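Local coordinates for glutamine amidotransferase type-2 domain-containing protein (Pseudomonas aeruginosa PAO1, PDB 1TE5) that is predicted to be a class II glutamine amidotransferase, which would release ammonia from glutamine and pass it to an acceptor that is not known, at residues E146-P149 against V150-L154; F105-N108 against G109-D113. All blocks are in the same frame, centred on the assembly; numbering follows the deposited sequence.

Interaction 1 of 2, residues E146-P149 against V150-L154; sequences EPVP and VEVLL
At the start of helix 150-165, where the preceding loop turns into the helix, the first turn brings Val152 and Leu153 back against Val148 and Pro149. Backbone and side chains both take part. The carbonyl oxygen of Pro149 accepts two weak bonds. Val152 N gives a bent one, 3.1 Å to Pro149 O, its N-H...O angle only 132°. The bond from Leu153 N is longer, 3.4 Å to the same Pro149 O, but straighter at 164°.

Beside this turn, the two valines cross at about a right angle, and Val148 CG2 presses on Val152 CG1 at 3.4 Å, tighter than usual for two methyls. Val152 holds CG1 anti to its own backbone N (chi1 -174°), which aims that methyl at Val148. The helix belongs to the helical layer beside the six-stranded sheet of this Ntn-type fold: Val150 is turned away from the loop and packs on Leu245 and Trp247 of strand 243-247, while Phe144 touches both Val152 and Leu153.

The other branch of Val148, CG1, lies 3.8 Å from Leu153 CB, and Leu153 CD2 approaches Val148 O at 3.5 Å. Pro149 runs alongside Val152, pointing the same way, with Pro149 CD 4.1 Å from Val152 CG2. Farther back in the loop, Glu146 OE2 forms a salt bridge with Arg122 of the second subunit.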
loop_
_atom_site.group_PDB
_atom_site.type_symbol
_atom_site.label_atom_id
_atom_site.label_comp_id
_atom_site.label_asym_id
_atom_site.label_seq_id
_atom_site.Cartn_x
_atom_site.Cartn_y
_atom_site.Cartn_z
ATOM N N GLU A 146 -24.441 -2.291 -2.882
ATOM C CA GLU A 146 -24.165 -2.948 -1.614
ATOM C C GLU A 146 -23.455 -4.284 -1.821
ATOM O O GLU A 146 -23.640 -4.940 -2.851
ATOM C CB GLU A 146 -25.465 -3.161 -0.829
ATOM C CG GLU A 146 -26.123 -1.871 -0.349
ATOM C CD GLU A 146 -25.184 -0.998 0.479
ATOM O OE1 GLU A 146 -24.746 -1.436 1.567
ATOM O OE2 GLU A 146 -24.885 0.130 0.039
ATOM N N PRO A 147 -22.605 -4.681 -0.854
ATOM C CA PRO A 147 -21.852 -5.933 -0.895
ATOM C C PRO A 147 -22.741 -7.094 -1.315
ATOM O O PRO A 147 -23.819 -7.307 -0.757
ATOM C CB PRO A 147 -21.380 -6.079 0.547
ATOM C CG PRO A 147 -21.065 -4.677 0.902
ATOM C CD PRO A 147 -22.262 -3.919 0.361
ATOM N N VAL A 148 -22.271 -7.840 -2.304
ATOM C CA VAL A 148 -23.011 -8.968 -2.835
ATOM C C VAL A 148 -22.054 -10.173 -2.948
ATOM O O VAL A 148 -20.850 -9.993 -3.173
ATOM C CB VAL A 148 -23.626 -8.566 -4.210
ATOM C CG1 VAL A 148 -22.656 -8.825 -5.357
ATOM C CG2 VAL A 148 -24.960 -9.238 -4.420
ATOM N N PRO A 149 -22.548 -11.401 -2.688
ATOM C CA PRO A 149 -21.696 -12.591 -2.780
ATOM C C PRO A 149 -20.985 -12.689 -4.135
ATOM O O PRO A 149 -21.452 -12.139 -5.130
ATOM C CB PRO A 149 -22.686 -13.721 -2.550
ATOM C CG PRO A 149 -23.615 -13.112 -1.544
ATOM C CD PRO A 149 -23.877 -11.761 -2.160
ATOM N N VAL A 150 -19.866 -13.406 -4.159
ATOM C CA VAL A 150 -19.032 -13.552 -5.357
ATOM C C VAL A 150 -19.737 -13.955 -6.647
ATOM O O VAL A 150 -19.470 -13.388 -7.704
ATOM C CB VAL A 150 -17.860 -14.552 -5.142
ATOM C CG1 VAL A 150 -16.636 -14.059 -5.873
ATOM C CG2 VAL A 150 -17.565 -14.753 -3.665
ATOM N N GLU A 151 -20.576 -14.981 -6.563
ATOM C CA GLU A 151 -21.290 -15.478 -7.726
ATOM C C GLU A 151 -22.151 -14.423 -8.381
ATOM O O GLU A 151 -22.366 -14.465 -9.594
ATOM C CB GLU A 151 -22.157 -16.681 -7.362
ATOM C CG GLU A 151 -21.395 -17.979 -7.128
ATOM C CD GLU A 151 -20.621 -18.004 -5.826
ATOM O OE1 GLU A 151 -19.838 -18.960 -5.661
ATOM O OE2 GLU A 151 -20.792 -17.094 -4.975
ATOM N N VAL A 152 -22.687 -13.516 -7.571
ATOM C CA VAL A 152 -23.531 -12.439 -8.078
ATOM C C VAL A 152 -22.713 -11.446 -8.907
ATOM O O VAL A 152 -23.076 -11.132 -10.045
ATOM C CB VAL A 152 -24.240 -11.672 -6.935
ATOM C CG1 VAL A 152 -25.217 -10.660 -7.510
ATOM C CG2 VAL A 152 -24.960 -12.643 -6.015
ATOM N N LEU A 153 -21.626 -10.941 -8.330
ATOM C CA LEU A 153 -20.777 -9.989 -9.038
ATOM C C LEU A 153 -19.851 -10.646 -10.067
ATOM O O LEU A 153 -19.121 -9.955 -10.770
ATOM C CB LEU A 153 -19.962 -9.159 -8.043
ATOM C CG LEU A 153 -18.759 -9.828 -7.383
ATOM C CD1 LEU A 153 -17.483 -9.298 -8.016
ATOM C CD2 LEU A 153 -18.766 -9.532 -5.898
ATOM N N LEU A 154 -19.871 -11.974 -10.149
ATOM C CA LEU A 154 -19.026 -12.692 -11.100
ATOM C C LEU A 154 -19.319 -12.326 -12.556
ATOM O O LEU A 154 -18.389 -12.094 -13.330
ATOM C CB LEU A 154 -19.156 -14.208 -10.912
ATOM C CG LEU A 154 -17.891 -15.038 -10.669
ATOM C CD1 LEU A 154 -18.271 -16.494 -10.435
ATOM C CD2 LEU A 154 -16.946 -14.915 -11.850
#

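Interaction 2 of 2, residues F105-N108 against G109-D113; sequences FAHN and GQLAD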
loop_
_atom_site.group_PDB
_atom_site.type_symbol
_atom_site.label_atom_id
_atom_site.label_comp_id
_atom_site.label_asym_id
_atom_site.label_seq_id
_atom_site.Cartn_x
_atom_site.Cartn_y
_atom_site.Cartn_z
ATOM N N PHE A 105 -5.380 -5.594 -8.346
ATOM C CA PHE A 105 -5.455 -5.854 -9.778
ATOM C C PHE A 105 -4.089 -5.864 -10.479
ATOM O O PHE A 105 -3.246 -4.995 -10.255
ATOM C CB PHE A 105 -6.355 -4.781 -10.393
ATOM C CG PHE A 105 -6.530 -4.874 -11.887
ATOM C CD1 PHE A 105 -7.583 -5.589 -12.436
ATOM C CD2 PHE A 105 -5.696 -4.160 -12.745
ATOM C CE1 PHE A 105 -7.809 -5.585 -13.815
ATOM C CE2 PHE A 105 -5.916 -4.155 -14.126
ATOM C CZ PHE A 105 -6.974 -4.867 -14.656
ATOM N N ALA A 106 -3.875 -6.860 -11.328
ATOM C CA ALA A 106 -2.642 -6.963 -12.088
ATOM C C ALA A 106 -3.030 -7.338 -13.514
ATOM O O ALA A 106 -3.799 -8.276 -13.728
ATOM C CB ALA A 106 -1.728 -8.008 -11.482
ATOM N N HIS A 107 -2.513 -6.584 -14.480
ATOM C CA HIS A 107 -2.819 -6.815 -15.887
ATOM C C HIS A 107 -1.571 -6.922 -16.771
ATOM O O HIS A 107 -0.633 -6.128 -16.661
ATOM C CB HIS A 107 -3.703 -5.665 -16.356
ATOM C CG HIS A 107 -3.752 -5.531 -17.851
ATOM N ND1 HIS A 107 -3.641 -4.321 -18.502
ATOM C CD2 HIS A 107 -3.895 -6.465 -18.821
ATOM C CE1 HIS A 107 -3.721 -4.514 -19.806
ATOM N NE2 HIS A 107 -3.873 -5.808 -20.027
ATOM N N ASN A 108 -1.563 -7.938 -17.622
ATOM C CA ASN A 108 -0.473 -8.163 -18.555
ATOM C C ASN A 108 -1.062 -8.073 -19.951
ATOM O O ASN A 108 -2.030 -8.763 -20.265
ATOM C CB ASN A 108 0.138 -9.546 -18.350
ATOM C CG ASN A 108 1.166 -9.889 -19.411
ATOM O OD1 ASN A 108 0.987 -10.822 -20.197
ATOM N ND2 ASN A 108 2.248 -9.117 -19.450
ATOM N N GLY A 109 -0.506 -7.195 -20.776
ATOM C CA GLY A 109 -1.013 -7.046 -22.127
ATOM C C GLY A 109 -1.177 -5.588 -22.494
ATOM O O GLY A 109 -0.890 -4.705 -21.686
ATOM N N GLN A 110 -1.633 -5.332 -23.714
ATOM C CA GLN A 110 -1.815 -3.961 -24.182
ATOM C C GLN A 110 -3.211 -3.729 -24.758
ATOM O O GLN A 110 -3.745 -4.580 -25.475
ATOM C CB GLN A 110 -0.767 -3.632 -25.245
ATOM C CG GLN A 110 0.663 -3.919 -24.826
ATOM C CD GLN A 110 1.648 -3.659 -25.944
ATOM O OE1 GLN A 110 1.313 -3.789 -27.123
ATOM N NE2 GLN A 110 2.871 -3.282 -25.581
ATOM N N LEU A 111 -3.781 -2.563 -24.462
ATOM C CA LEU A 111 -5.114 -2.202 -24.943
ATOM C C LEU A 111 -5.057 -1.014 -25.896
ATOM O O LEU A 111 -4.491 0.028 -25.564
ATOM C CB LEU A 111 -6.026 -1.864 -23.764
ATOM C CG LEU A 111 -6.135 -2.935 -22.675
ATOM C CD1 LEU A 111 -7.027 -2.442 -21.552
ATOM C CD2 LEU A 111 -6.669 -4.231 -23.255
ATOM N N ALA A 112 -5.639 -1.172 -27.079
ATOM C CA ALA A 112 -5.647 -0.108 -28.078
ATOM C C ALA A 112 -6.970 0.644 -28.085
ATOM O O ALA A 112 -8.038 0.041 -27.958
ATOM C CB ALA A 112 -5.368 -0.679 -29.456
ATOM N N ASP A 113 -6.890 1.960 -28.267
ATOM C CA ASP A 113 -8.071 2.822 -28.300
ATOM C C ASP A 113 -9.006 2.535 -27.120
ATOM O O ASP A 113 -10.206 2.298 -27.297
ATOM C CB ASP A 113 -8.818 2.645 -29.629
ATOM C CG ASP A 113 -9.873 3.718 -29.856
ATOM O OD1 ASP A 113 -11.082 3.426 -29.691
ATOM O OD2 ASP A 113 -9.486 4.858 -30.207
HETATM O O HOH W 1 0.420 -4.092 -18.673
#
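His107 packs against the backbone of Gly109 in a local turn contact, where strand 101-108 of the six-stranded sheet ends and the chain runs on into a loop. The imidazole approaches the glycine carbonyl obliquely, with His107 CE1 3.4 Å from Gly109 O and His107 NE2 3.6 Å from it, in van der Waals contact. Leu111 reaches back to the same corner of the ring, its CG 4.1 Å from His107 CE1.

The ring's polar bonds lie elsewhere: ND1 is hydrogen-bonded to Ser129 OG and NE2 to the carbonyl oxygen of Val169, so both nitrogens are engaged and the ring is fixed in rotation. Phe170 also meets it, with the planes about 40° apart. A water links the two backbones, donating to His107 O at 3.0 Å and more weakly to Gly109 O at 3.3 Å; its oxygen sits over one face of the imidazole, displaced toward the rim.

The sequence His107-Asn108-Gly109 fits the motif of class II glutamine amidotransferases, in which the asparagine side chain and the glycine backbone N-H form the oxyanion hole. The geometry is consistent with that role. With CG of Asn108 anti to the backbone N (chi1 173°), Asn108 ND2 comes to 3.6 Å from Gly109 N, two donors close enough to serve one oxygen. Gly109 has a positive phi of 134° with a fully extended psi, a conformation that calls for glycine. The peptide between the two is steadied by Asn171, whose ND2 is hydrogen-bonded to Asn108 O, while the Asn108 side chain touches Glu3, Leu4 of strand 4-9 and His77 of strand 73-80.

Interaction 2 comes first along the chain, at the end of strand 101-108, and interaction 1 follows after helix 128-143. Their centres are about 24 Å apart and their nearest atoms about 11 Å, so they do not touch. Both belong to the same half of the fold: strand 101-108 lies within the six-stranded antiparallel sheet, and helix 150-165 packs on strand 243-247 of that sheet. Helix 128-143 joins the two along the chain and supplies Ser129 to interaction 2. The probable oxyanion-hole turn lies against Glu3 and Leu4 near the N-terminus, whereas interaction 1 lies farther out, and its own loop reaches the second subunit through Glu146.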